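Local coordinates for protein 3-keto-5-aminohexanoate cleavage enzyme (Burkholderia xenovorans LB400, PDB 3E49) that probably cleaves 3-keto-5-aminohexanoate or a related beta-keto acid with the help of a bound zinc ion, as a TIM-barrel member of the beta-keto acid cleavage family, at residues Ser111-Ser116 / Glu172-Ser177; His178-Ala183 / Arg218-Arg223; Val197-Gly202 / Trp231-Ala236. One frame throughout, in Å; residues are numbered along the deposited sequence.

Interaction 1 of 3, residues Ser111-Ser116 / Glu172-Ser177; sequences SLNMGS and ECYDTS
With CG of N113 anti to its backbone N (chi1 -178°) and CG of Y174 anti to its carbonyl carbon (chi1 -62°), the asparagine amide reaches the tyrosine ring. ND2 of N113 lies 3.1 Å from CE1 of Y174, and the amide and ring planes are 20° apart, although the two side chains as a whole cross at about a right angle. The other end of that amide is held locally: G115 N donates to OD1 of N113 at 3.2 Å, in the carbonyl plane, which makes an Asx turn where the strand gives way to loop.

N113 and E172 are a parallel bridge pair whose side chains share one sheet face. E172 bonds to the residues on either side of N113, its N to L112 O at 2.8 Å and its O from M114 N at 3.1 Å. E172 runs extended beyond CG, and its carboxylate packs against S111, with OE2 3.8 Å from CB of S111. A water is hydrogen-bonded to S111 OG and bonds weakly to E172 OE2. CG of selenomethionine M114 packs 4.0 Å from SG of C173, while the bent chain beyond it leads away.

The E172 side chain comes within about 4 Å of the bound zinc ion and about 3 Å of the side chain of the zinc ligand H50 (nearest atoms). The contact thus belongs to the C-terminal strand ends of a TIM barrel, where H50, H52 and E259 hold the metal.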
ATOM      1  N   SER A 111      16.230  12.618 -21.819  1.00 28.24           N
ATOM      2  CA  SER A 111      15.644  12.544 -20.486  1.00 29.66           C
ATOM      3  C   SER A 111      14.756  13.757 -20.324  1.00 31.60           C
ATOM      4  O   SER A 111      15.003  14.784 -20.954  1.00 33.03           O
ATOM      5  CB  SER A 111      16.742  12.506 -19.426  1.00 30.82           C
ATOM      6  OG  SER A 111      17.402  13.760 -19.344  1.00 33.91           O
ATOM      7  N   LEU A 112      13.718  13.660 -19.493  1.00 29.44           N
ATOM      8  CA  LEU A 112      12.798  14.774 -19.260  1.00 30.29           C
ATOM      9  C   LEU A 112      12.365  14.692 -17.791  1.00 30.46           C
ATOM     10  O   LEU A 112      11.661  13.747 -17.393  1.00 30.65           O
ATOM     11  CB  LEU A 112      11.584  14.708 -20.210  1.00 30.24           C
ATOM     12  CG  LEU A 112      10.438  15.742 -20.152  1.00 32.65           C
ATOM     13  CD1 LEU A 112      10.893  17.145 -19.971  1.00 36.45           C
ATOM     14  CD2 LEU A 112       9.573  15.669 -21.404  1.00 32.49           C
ATOM     15  N   ASN A 113      12.849  15.626 -16.990  1.00 29.48           N
ATOM     16  CA  ASN A 113      12.501  15.703 -15.583  1.00 30.30           C
ATOM     17  C   ASN A 113      11.057  16.200 -15.499  1.00 30.58           C
ATOM     18  O   ASN A 113      10.702  17.148 -16.175  1.00 31.46           O
ATOM     19  CB  ASN A 113      13.490  16.605 -14.862  1.00 31.14           C
ATOM     20  CG  ASN A 113      13.232  16.702 -13.363  1.00 34.51           C
ATOM     21  OD1 ASN A 113      12.144  17.002 -12.932  1.00 41.23           O
ATOM     22  ND2 ASN A 113      14.273  16.515 -12.584  1.00 39.76           N
HETATM   23  N   MSE A 114      10.220  15.586 -14.655  1.00 28.28           N
HETATM   24  CA  MSE A 114       8.796  15.901 -14.726  1.00 27.05           C
HETATM   25  C   MSE A 114       8.195  16.881 -13.765  1.00 28.14           C
HETATM   26  O   MSE A 114       6.974  16.907 -13.599  1.00 26.39           O
HETATM   27  CB  MSE A 114       7.982  14.586 -14.767  1.00 27.97           C
HETATM   28  CG  MSE A 114       8.074  13.874 -16.113  1.00 26.44           C
HETATM   29 SE   MSE A 114       7.367  14.927 -17.582  0.75 27.33          SE
HETATM   30  CE  MSE A 114       5.733  15.328 -17.028  1.00 20.42           C
ATOM     31  N   GLY A 115       9.001  17.728 -13.155  1.00 28.35           N
ATOM     32  CA  GLY A 115       8.456  18.710 -12.244  1.00 29.52           C
ATOM     33  C   GLY A 115       9.578  19.470 -11.573  1.00 30.46           C
ATOM     34  O   GLY A 115      10.648  18.902 -11.364  1.00 30.30           O
ATOM     35  N   SER A 116       9.335  20.746 -11.263  1.00 29.73           N
ATOM     36  CA  SER A 116      10.313  21.582 -10.580  1.00 28.57           C
ATOM     37  C   SER A 116      10.461  21.038  -9.165  1.00 27.69           C
ATOM     38  O   SER A 116       9.505  20.570  -8.560  1.00 26.45           O
ATOM     39  CB  SER A 116       9.870  23.060 -10.535  1.00 29.93           C
ATOM     40  OG  SER A 116       9.655  23.608 -11.828  1.00 28.18           O
ATOM     41  N   GLU A 172      11.712  11.190 -16.190  1.00 25.57           N
ATOM     42  CA  GLU A 172      12.342  11.024 -14.898  1.00 25.49           C
ATOM     43  C   GLU A 172      11.371  11.541 -13.883  1.00 22.61           C
ATOM     44  O   GLU A 172      11.128  12.741 -13.809  1.00 23.52           O
ATOM     45  CB  GLU A 172      13.648  11.787 -14.840  1.00 25.31           C
ATOM     46  CG  GLU A 172      14.685  11.202 -15.730  1.00 29.34           C
ATOM     47  CD  GLU A 172      15.968  12.026 -15.742  1.00 32.21           C
ATOM     48  OE1 GLU A 172      15.875  13.292 -15.679  1.00 44.02           O
ATOM     49  OE2 GLU A 172      17.044  11.382 -15.841  1.00 40.05           O
ATOM     50  N   CYS A 173      10.777  10.617 -13.149  1.00 23.01           N
ATOM     51  CA  CYS A 173       9.758  10.955 -12.160  1.00 22.01           C
ATOM     52  C   CYS A 173      10.320  10.715 -10.756  1.00 21.82           C
ATOM     53  O   CYS A 173      10.541   9.580 -10.348  1.00 23.62           O
ATOM     54  CB  CYS A 173       8.504  10.135 -12.408  1.00 22.02           C
ATOM     55  SG  CYS A 173       7.808  10.400 -14.111  1.00 26.19           S
ATOM     56  N   TYR A 174      10.561  11.779 -10.039  1.00 21.57           N
ATOM     57  CA  TYR A 174      11.142  11.707  -8.693  1.00 22.55           C
ATOM     58  C   TYR A 174      10.160  11.617  -7.543  1.00 22.97           C
ATOM     59  O   TYR A 174      10.579  11.549  -6.369  1.00 19.42           O
ATOM     60  CB  TYR A 174      12.010  12.945  -8.455  1.00 23.66           C
ATOM     61  CG  TYR A 174      13.178  13.070  -9.395  1.00 24.97           C
ATOM     62  CD1 TYR A 174      13.002  13.488 -10.711  1.00 26.67           C
ATOM     63  CD2 TYR A 174      14.462  12.804  -8.956  1.00 24.24           C
ATOM     64  CE1 TYR A 174      14.096  13.627 -11.575  1.00 27.57           C
ATOM     65  CE2 TYR A 174      15.552  12.950  -9.796  1.00 32.71           C
ATOM     66  CZ  TYR A 174      15.354  13.357 -11.111  1.00 29.98           C
ATOM     67  OH  TYR A 174      16.457  13.484 -11.904  1.00 32.91           O
ATOM     68  N   ASP A 175       8.871  11.647  -7.840  1.00 22.96           N
ATOM     69  CA  ASP A 175       7.851  11.561  -6.807  1.00 21.27           C
ATOM     70  C   ASP A 175       6.491  11.328  -7.442  1.00 23.35           C
ATOM     71  O   ASP A 175       6.364  11.395  -8.661  1.00 21.91           O
ATOM     72  CB  ASP A 175       7.822  12.814  -5.960  1.00 22.30           C
ATOM     73  CG  ASP A 175       7.293  12.544  -4.539  1.00 26.31           C
ATOM     74  OD1 ASP A 175       6.777  11.423  -4.251  1.00 25.34           O
ATOM     75  OD2 ASP A 175       7.404  13.441  -3.710  1.00 24.05           O
ATOM     76  N   THR A 176       5.460  11.116  -6.623  1.00 23.99           N
ATOM     77  CA  THR A 176       4.110  10.838  -7.122  1.00 23.48           C
ATOM     78  C   THR A 176       3.609  11.966  -8.010  1.00 23.48           C
ATOM     79  O   THR A 176       3.016  11.724  -9.095  1.00 25.16           O
ATOM     80  CB  THR A 176       3.105  10.732  -5.995  1.00 24.25           C
ATOM     81  OG1 THR A 176       3.754  10.344  -4.752  1.00 23.77           O
ATOM     82  CG2 THR A 176       1.934   9.770  -6.390  1.00 18.63           C
ATOM     83  N   SER A 177       3.888  13.212  -7.599  1.00 23.19           N
ATOM     84  CA  SER A 177       3.416  14.394  -8.333  1.00 21.65           C
ATOM     85  C   SER A 177       3.891  14.347  -9.761  1.00 23.03           C
ATOM     86  O   SER A 177       3.164  14.790 -10.652  1.00 24.66           O
ATOM     87  CB  SER A 177       3.862  15.691  -7.676  1.00 23.10           C
ATOM     88  OG  SER A 177       5.249  15.769  -7.631  1.00 25.84           O
TER
HETATM   89  O   HOH W   1      19.244  13.874 -16.753  1.00 39.07           O

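Interaction 2 of 3, residues His178-Ala183 / Arg218-Arg223; sequences HLYNLA and RRTADR
The ring of Y180 and the guanidinium of R223 meet at 44° between their planes, with the phenol oxygen at the guanidinium edge: OH of Y180 lies 2.7 Å from NH2 of R223, near the guanidinium plane. CZ of Y180 is at the same edge. NH2 of R223 and CG2 of T220 both approach the ring obliquely, the methyl 4.1 Å from CE2 of Y180. A bend at chi3 (66°) in the otherwise extended arginine chain turns its guanidinium toward the tyrosine. The phenol oxygen is hydrogen-bonded to D213 of the second subunit, and this places the polar end of the contact at a subunit interface.

Away from this polar pair the contact is apolar. L179 carries it with one branch, CD1, which lies 3.6 Å from CB of T220 and equally far from CG2 of T220. The same methyl stands 4.3 Å from CB of A221. T220 presents CG2 because that methyl is anti to the backbone N, whereas OG1 bonds back to the carbonyl of H216 one turn earlier.

The segment axes run nearly parallel, 10° apart, and approach to 10.0 Å. Helices 176-187 and 211-225 are successive outer helices of the barrel. L179 also packs on M217 and L224 of the second helix, and inward it touches C173 of strand 168-173 and V197 of strand 195-201.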
ATOM      1  N   HIS A 178       5.073  13.767  -9.988  1.00 23.32           N
ATOM      2  CA  HIS A 178       5.627  13.673 -11.367  1.00 20.51           C
ATOM      3  C   HIS A 178       4.853  12.753 -12.280  1.00 23.11           C
ATOM      4  O   HIS A 178       4.767  13.017 -13.520  1.00 22.20           O
ATOM      5  CB  HIS A 178       7.090  13.286 -11.326  1.00 24.35           C
ATOM      6  CG  HIS A 178       7.990  14.377 -10.812  1.00 26.17           C
ATOM      7  ND1 HIS A 178       9.362  14.325 -10.919  1.00 28.14           N
ATOM      8  CD2 HIS A 178       7.707  15.552 -10.199  1.00 28.22           C
ATOM      9  CE1 HIS A 178       9.881  15.417 -10.402  1.00 23.70           C
ATOM     10  NE2 HIS A 178       8.902  16.172  -9.948  1.00 29.10           N
ATOM     11  N   LEU A 179       4.343  11.654 -11.729  1.00 21.47           N
ATOM     12  CA  LEU A 179       3.505  10.726 -12.474  1.00 22.52           C
ATOM     13  C   LEU A 179       2.192  11.395 -12.809  1.00 22.47           C
ATOM     14  O   LEU A 179       1.676  11.265 -13.899  1.00 24.32           O
ATOM     15  CB  LEU A 179       3.269   9.442 -11.695  1.00 21.52           C
ATOM     16  CG  LEU A 179       4.500   8.602 -11.359  1.00 22.61           C
ATOM     17  CD1 LEU A 179       4.053   7.454 -10.391  1.00 23.16           C
ATOM     18  CD2 LEU A 179       5.198   8.092 -12.647  1.00 23.82           C
ATOM     19  N   TYR A 180       1.634  12.110 -11.847  1.00 21.99           N
ATOM     20  CA  TYR A 180       0.429  12.885 -12.106  1.00 22.53           C
ATOM     21  C   TYR A 180       0.672  14.009 -13.124  1.00 25.47           C
ATOM     22  O   TYR A 180      -0.189  14.293 -13.975  1.00 26.92           O
ATOM     23  CB  TYR A 180      -0.130  13.416 -10.822  1.00 23.98           C
ATOM     24  CG  TYR A 180      -0.964  12.419 -10.061  1.00 25.46           C
ATOM     25  CD1 TYR A 180      -2.274  12.120 -10.468  1.00 21.62           C
ATOM     26  CD2 TYR A 180      -0.498  11.843  -8.864  1.00 25.99           C
ATOM     27  CE1 TYR A 180      -3.068  11.237  -9.743  1.00 23.15           C
ATOM     28  CE2 TYR A 180      -1.297  10.971  -8.139  1.00 26.62           C
ATOM     29  CZ  TYR A 180      -2.587  10.696  -8.566  1.00 25.25           C
ATOM     30  OH  TYR A 180      -3.352   9.835  -7.828  1.00 29.77           O
ATOM     31  N   ASN A 181       1.854  14.613 -13.084  1.00 24.04           N
ATOM     32  CA  ASN A 181       2.150  15.690 -14.039  1.00 24.16           C
ATOM     33  C   ASN A 181       2.225  15.046 -15.435  1.00 23.86           C
ATOM     34  O   ASN A 181       1.670  15.595 -16.376  1.00 24.62           O
ATOM     35  CB  ASN A 181       3.452  16.412 -13.725  1.00 24.44           C
ATOM     36  CG  ASN A 181       3.396  17.227 -12.483  1.00 23.11           C
ATOM     37  OD1 ASN A 181       2.341  17.520 -11.967  1.00 24.09           O
ATOM     38  ND2 ASN A 181       4.558  17.667 -12.029  1.00 24.54           N
ATOM     39  N   LEU A 182       2.829  13.857 -15.556  1.00 24.66           N
ATOM     40  CA  LEU A 182       2.894  13.172 -16.851  1.00 24.95           C
ATOM     41  C   LEU A 182       1.492  12.837 -17.316  1.00 25.82           C
ATOM     42  O   LEU A 182       1.193  12.995 -18.500  1.00 24.06           O
ATOM     43  CB  LEU A 182       3.748  11.897 -16.797  1.00 26.24           C
ATOM     44  CG  LEU A 182       3.931  11.023 -18.040  1.00 26.58           C
ATOM     45  CD1 LEU A 182       4.493  11.789 -19.208  1.00 27.56           C
ATOM     46  CD2 LEU A 182       4.816   9.815 -17.675  1.00 25.15           C
ATOM     47  N   ALA A 183       0.633  12.367 -16.408  1.00 23.94           N
ATOM     48  CA  ALA A 183      -0.770  12.026 -16.767  1.00 25.85           C
ATOM     49  C   ALA A 183      -1.498  13.244 -17.374  1.00 24.90           C
ATOM     50  O   ALA A 183      -2.271  13.109 -18.299  1.00 25.07           O
ATOM     51  CB  ALA A 183      -1.542  11.472 -15.567  1.00 26.47           C
ATOM     52  N   ARG A 218       4.801   2.378  -8.461  1.00 22.83           N
ATOM     53  CA  ARG A 218       4.245   1.425  -9.442  1.00 21.24           C
ATOM     54  C   ARG A 218       2.723   1.431  -9.461  1.00 21.80           C
ATOM     55  O   ARG A 218       2.085   1.381 -10.498  1.00 23.69           O
ATOM     56  CB  ARG A 218       4.681   0.007  -9.137  1.00 21.91           C
ATOM     57  CG  ARG A 218       4.216  -0.924 -10.240  1.00 27.70           C
ATOM     58  CD  ARG A 218       4.170  -2.344  -9.799  1.00 37.07           C
ATOM     59  NE  ARG A 218       3.646  -3.100 -10.917  1.00 39.16           N
ATOM     60  CZ  ARG A 218       3.666  -4.419 -11.039  1.00 40.92           C
ATOM     61  NH1 ARG A 218       4.204  -5.184 -10.120  1.00 30.94           N
ATOM     62  NH2 ARG A 218       3.162  -4.970 -12.136  1.00 48.08           N
ATOM     63  N   ARG A 219       2.108   1.426  -8.286  1.00 19.30           N
ATOM     64  CA  ARG A 219       0.655   1.416  -8.180  1.00 20.72           C
ATOM     65  C   ARG A 219       0.060   2.647  -8.859  1.00 19.12           C
ATOM     66  O   ARG A 219      -0.971   2.553  -9.559  1.00 22.52           O
ATOM     67  CB  ARG A 219       0.395   1.463  -6.628  1.00 22.55           C
ATOM     68  CG  ARG A 219      -0.906   1.470  -6.066  1.00 29.79           C
ATOM     69  CD  ARG A 219      -0.704   1.786  -4.577  1.00 21.15           C
ATOM     70  NE  ARG A 219       0.045   0.735  -3.899  1.00 22.11           N
ATOM     71  CZ  ARG A 219       0.851   0.946  -2.850  1.00 21.69           C
ATOM     72  NH1 ARG A 219       1.088   2.167  -2.422  1.00 22.39           N
ATOM     73  NH2 ARG A 219       1.489  -0.065  -2.293  1.00 20.85           N
ATOM     74  N   THR A 220       0.734   3.792  -8.716  1.00 16.27           N
ATOM     75  CA  THR A 220       0.243   5.066  -9.236  1.00 13.04           C
ATOM     76  C   THR A 220       0.315   4.984 -10.744  1.00 15.15           C
ATOM     77  O   THR A 220      -0.660   5.287 -11.405  1.00 19.29           O
ATOM     78  CB  THR A 220       1.052   6.182  -8.805  1.00 17.94           C
ATOM     79  OG1 THR A 220       0.929   6.236  -7.348  1.00 17.98           O
ATOM     80  CG2 THR A 220       0.559   7.531  -9.363  1.00 13.26           C
ATOM     81  N   ALA A 221       1.493   4.622 -11.169  1.00 16.31           N
ATOM     82  CA  ALA A 221       1.743   4.494 -12.662  1.00 14.89           C
ATOM     83  C   ALA A 221       0.789   3.481 -13.244  1.00 20.23           C
ATOM     84  O   ALA A 221       0.202   3.728 -14.337  1.00 21.31           O
ATOM     85  CB  ALA A 221       3.171   4.136 -12.899  1.00 17.27           C
ATOM     86  N   ASP A 222       0.647   2.319 -12.615  1.00 21.67           N
ATOM     87  CA  ASP A 222      -0.270   1.303 -13.160  1.00 22.89           C
ATOM     88  C   ASP A 222      -1.676   1.871 -13.338  1.00 24.24           C
ATOM     89  O   ASP A 222      -2.343   1.651 -14.350  1.00 26.22           O
ATOM     90  CB  ASP A 222      -0.370   0.074 -12.262  1.00 21.20           C
ATOM     91  CG  ASP A 222       0.829  -0.832 -12.339  1.00 23.51           C
ATOM     92  OD1 ASP A 222       1.655  -0.674 -13.257  1.00 29.52           O
ATOM     93  OD2 ASP A 222       0.962  -1.732 -11.470  1.00 27.58           O
ATOM     94  N   ARG A 223      -2.123   2.623 -12.340  1.00 23.75           N
ATOM     95  CA  ARG A 223      -3.445   3.209 -12.395  1.00 26.27           C
ATOM     96  C   ARG A 223      -3.584   4.317 -13.431  1.00 26.43           C
ATOM     97  O   ARG A 223      -4.618   4.403 -14.096  1.00 26.24           O
ATOM     98  CB  ARG A 223      -3.834   3.774 -11.048  1.00 26.26           C
ATOM     99  CG  ARG A 223      -5.301   4.164 -11.018  1.00 32.65           C
ATOM    100  CD  ARG A 223      -5.738   4.633  -9.649  1.00 29.31           C
ATOM    101  NE  ARG A 223      -5.092   5.874  -9.278  1.00 37.79           N
ATOM    102  CZ  ARG A 223      -4.117   6.013  -8.376  1.00 33.91           C
ATOM    103  NH1 ARG A 223      -3.611   4.987  -7.690  1.00 34.62           N
ATOM    104  NH2 ARG A 223      -3.647   7.220  -8.162  1.00 35.75           N
TER

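Interaction 3 of 3, residues Val197-Gly202 / Trp231-Ala236; sequences VQTVFG and WSILGA
T199 and W231 are joined by a side-chain hydrogen bond: NE1 of W231 donates to OG1 of T199 at 2.9 Å, with an N-H...O angle of 156° and the acceptor near the indole plane. OG1 of T199 sits between its backbone N and carbonyl carbon, the crowded position (chi1 57°), from which it also donates weakly to S232 O. The indole edge thus faces T199, while one indole face is covered by CD1 of I233, 3.4 Å above the plane and over its centre. On this side of the sheet, CE2 of F201 lies 4.2 Å from CG2 of I233.

On the opposite face, which Q198 and S232 share with V200 and L234, the last two side chains lie side by side, pointing the same way. CG2 of V200 is 3.7 Å from CD1 of L234.

Five backbone bonds fix the parallel register, from S232 N to V197 O at 2.8 Å through to A236 N to F201 O at 2.9 Å. The strand axes run 4.7 Å apart at their closest, with 22° between them.

Further out, W231 lines the 2-ethoxyethanol pocket and packs on L214 and R218 of helix 211-225, whose M217 meets T199 and F201. L243 of helix 240-248 packs on F201 and I233. R255 of strand 253-256 touches Q198, S232 and L234 on the other face. Strands 195-201 and 229-235, joined through helix 211-225, form a beta-alpha-beta unit of the barrel.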
ATOM      1  N   VAL A 197       8.930   5.403 -18.259  1.00 23.83           N
ATOM      2  CA  VAL A 197       8.838   6.051 -16.937  1.00 23.27           C
ATOM      3  C   VAL A 197       9.974   5.549 -16.061  1.00 24.02           C
ATOM      4  O   VAL A 197      10.061   4.354 -15.735  1.00 22.88           O
ATOM      5  CB  VAL A 197       7.447   5.830 -16.330  1.00 24.87           C
ATOM      6  CG1 VAL A 197       7.400   6.440 -14.947  1.00 21.25           C
ATOM      7  CG2 VAL A 197       6.300   6.411 -17.234  1.00 20.92           C
ATOM      8  N   GLN A 198      10.888   6.463 -15.738  1.00 22.10           N
ATOM      9  CA  GLN A 198      12.049   6.167 -14.944  1.00 21.91           C
ATOM     10  C   GLN A 198      11.743   6.747 -13.557  1.00 21.37           C
ATOM     11  O   GLN A 198      11.754   7.969 -13.333  1.00 22.64           O
ATOM     12  CB  GLN A 198      13.326   6.788 -15.527  1.00 23.44           C
ATOM     13  CG  GLN A 198      14.606   6.458 -14.777  1.00 20.44           C
ATOM     14  CD  GLN A 198      15.075   5.037 -15.096  1.00 26.45           C
ATOM     15  OE1 GLN A 198      15.048   4.154 -14.253  1.00 26.90           O
ATOM     16  NE2 GLN A 198      15.430   4.795 -16.374  1.00 20.52           N
ATOM     17  N   THR A 199      11.438   5.867 -12.643  1.00 20.60           N
ATOM     18  CA  THR A 199      11.119   6.296 -11.249  1.00 20.26           C
ATOM     19  C   THR A 199      12.414   6.352 -10.493  1.00 20.68           C
ATOM     20  O   THR A 199      13.146   5.351 -10.428  1.00 20.50           O
ATOM     21  CB  THR A 199      10.093   5.378 -10.558  1.00 21.89           C
ATOM     22  OG1 THR A 199      10.563   4.035 -10.546  1.00 20.70           O
ATOM     23  CG2 THR A 199       8.691   5.480 -11.223  1.00 23.28           C
ATOM     24  N   VAL A 200      12.695   7.551  -9.945  1.00 21.34           N
ATOM     25  CA  VAL A 200      13.963   7.912  -9.280  1.00 22.07           C
ATOM     26  C   VAL A 200      13.815   8.027  -7.788  1.00 20.15           C
ATOM     27  O   VAL A 200      13.065   8.888  -7.319  1.00 24.52           O
ATOM     28  CB  VAL A 200      14.489   9.289  -9.790  1.00 22.63           C
ATOM     29  CG1 VAL A 200      15.848   9.643  -9.185  1.00 20.43           C
ATOM     30  CG2 VAL A 200      14.628   9.239 -11.364  1.00 19.64           C
ATOM     31  N   PHE A 201      14.538   7.180  -7.056  1.00 18.97           N
ATOM     32  CA  PHE A 201      14.425   7.134  -5.569  1.00 18.52           C
ATOM     33  C   PHE A 201      15.685   7.499  -4.877  1.00 20.37           C
ATOM     34  O   PHE A 201      16.764   7.161  -5.323  1.00 22.28           O
ATOM     35  CB  PHE A 201      14.115   5.690  -5.111  1.00 18.15           C
ATOM     36  CG  PHE A 201      12.910   5.098  -5.789  1.00 21.30           C
ATOM     37  CD1 PHE A 201      11.649   5.317  -5.296  1.00 22.60           C
ATOM     38  CD2 PHE A 201      13.047   4.362  -6.958  1.00 21.55           C
ATOM     39  CE1 PHE A 201      10.528   4.809  -5.945  1.00 24.75           C
ATOM     40  CE2 PHE A 201      11.928   3.837  -7.623  1.00 23.24           C
ATOM     41  CZ  PHE A 201      10.656   4.086  -7.117  1.00 24.18           C
ATOM     42  N   GLY A 202      15.550   8.146  -3.720  1.00 22.02           N
ATOM     43  CA  GLY A 202      16.684   8.375  -2.872  1.00 24.22           C
ATOM     44  C   GLY A 202      17.409   9.677  -2.916  1.00 26.48           C
ATOM     45  O   GLY A 202      18.442   9.783  -2.296  1.00 28.90           O
ATOM     46  N   TRP A 231       8.270   0.627 -17.387  1.00 23.00           N
ATOM     47  CA  TRP A 231       8.806   1.067 -16.109  1.00 22.79           C
ATOM     48  C   TRP A 231      10.273   0.767 -15.910  1.00 23.59           C
ATOM     49  O   TRP A 231      10.722  -0.357 -16.150  1.00 23.78           O
ATOM     50  CB  TRP A 231       7.990   0.369 -15.046  1.00 23.20           C
ATOM     51  CG  TRP A 231       8.333   0.763 -13.643  1.00 23.45           C
ATOM     52  CD1 TRP A 231       8.777   1.982 -13.223  1.00 24.73           C
ATOM     53  CD2 TRP A 231       8.133  -0.028 -12.471  1.00 25.01           C
ATOM     54  NE1 TRP A 231       8.904   1.976 -11.843  1.00 24.85           N
ATOM     55  CE2 TRP A 231       8.521   0.750 -11.370  1.00 23.96           C
ATOM     56  CE3 TRP A 231       7.676  -1.332 -12.246  1.00 28.60           C
ATOM     57  CZ2 TRP A 231       8.467   0.263 -10.055  1.00 25.78           C
ATOM     58  CZ3 TRP A 231       7.656  -1.821 -10.931  1.00 25.75           C
ATOM     59  CH2 TRP A 231       8.041  -1.018  -9.871  1.00 23.94           C
ATOM     60  N   SER A 232      11.026   1.773 -15.433  1.00 21.36           N
ATOM     61  CA  SER A 232      12.416   1.541 -15.098  1.00 19.06           C
ATOM     62  C   SER A 232      12.641   2.140 -13.729  1.00 20.01           C
ATOM     63  O   SER A 232      12.046   3.121 -13.356  1.00 22.12           O
ATOM     64  CB  SER A 232      13.377   2.159 -16.093  1.00 21.89           C
ATOM     65  OG  SER A 232      14.702   1.754 -15.845  1.00 24.52           O
ATOM     66  N   ILE A 233      13.541   1.511 -13.028  1.00 20.76           N
ATOM     67  CA  ILE A 233      13.883   1.901 -11.670  1.00 19.92           C
ATOM     68  C   ILE A 233      15.282   2.482 -11.598  1.00 21.68           C
ATOM     69  O   ILE A 233      16.243   1.875 -12.113  1.00 20.98           O
ATOM     70  CB  ILE A 233      13.812   0.661 -10.778  1.00 21.10           C
ATOM     71  CG1 ILE A 233      12.342   0.211 -10.543  1.00 22.76           C
ATOM     72  CG2 ILE A 233      14.404   1.011  -9.414  1.00 20.58           C
ATOM     73  CD1 ILE A 233      11.694  -0.584 -11.647  1.00 36.17           C
ATOM     74  N   LEU A 234      15.408   3.627 -10.896  1.00 22.42           N
ATOM     75  CA  LEU A 234      16.678   4.248 -10.636  1.00 20.00           C
ATOM     76  C   LEU A 234      16.753   4.479  -9.122  1.00 18.85           C
ATOM     77  O   LEU A 234      16.016   5.282  -8.602  1.00 21.42           O
ATOM     78  CB  LEU A 234      16.774   5.614 -11.305  1.00 22.63           C
ATOM     79  CG  LEU A 234      18.128   6.324 -11.385  1.00 22.98           C
ATOM     80  CD1 LEU A 234      17.924   7.716 -12.020  1.00 24.99           C
ATOM     81  CD2 LEU A 234      18.820   6.465 -10.029  1.00 23.93           C
ATOM     82  N   GLY A 235      17.575   3.715  -8.454  1.00 19.79           N
ATOM     83  CA  GLY A 235      17.863   3.948  -7.044  1.00 20.92           C
ATOM     84  C   GLY A 235      19.174   4.654  -6.907  1.00 21.89           C
ATOM     85  O   GLY A 235      20.197   4.173  -7.408  1.00 21.79           O
ATOM     86  N   ALA A 236      19.192   5.752  -6.130  1.00 22.65           N
ATOM     87  CA  ALA A 236      20.388   6.527  -5.971  1.00 22.90           C
ATOM     88  C   ALA A 236      21.360   5.891  -4.964  1.00 23.90           C
ATOM     89  O   ALA A 236      20.974   5.284  -3.926  1.00 23.89           O
ATOM     90  CB  ALA A 236      20.057   7.945  -5.566  1.00 22.90           C
TER

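How the interactions relate
The three contacts follow one arc of the barrel, from strands inside to helices outside. Interactions 1 and 3 share the sheet: C173 N lies 2.8 Å from Q198 O and C173 O 3.0 Å from V200 N, both probable hydrogen bonds. Interaction 2 rests on them, with CD2 of L179 3.6 Å from CG1 of V197, CB of R218 3.6 Å from CH2 of W231, and ND2 of N181 3.0 Å from M114 O. Interaction 1 is nearer the zinc ion, about 4 Å from the E172 side chain against about 7 Å from that of L234. R218 and W231 instead line the pocket of a bound 2-ethoxyethanol, probably from the crystallisation liquor, joining interactions 2 and 3 there.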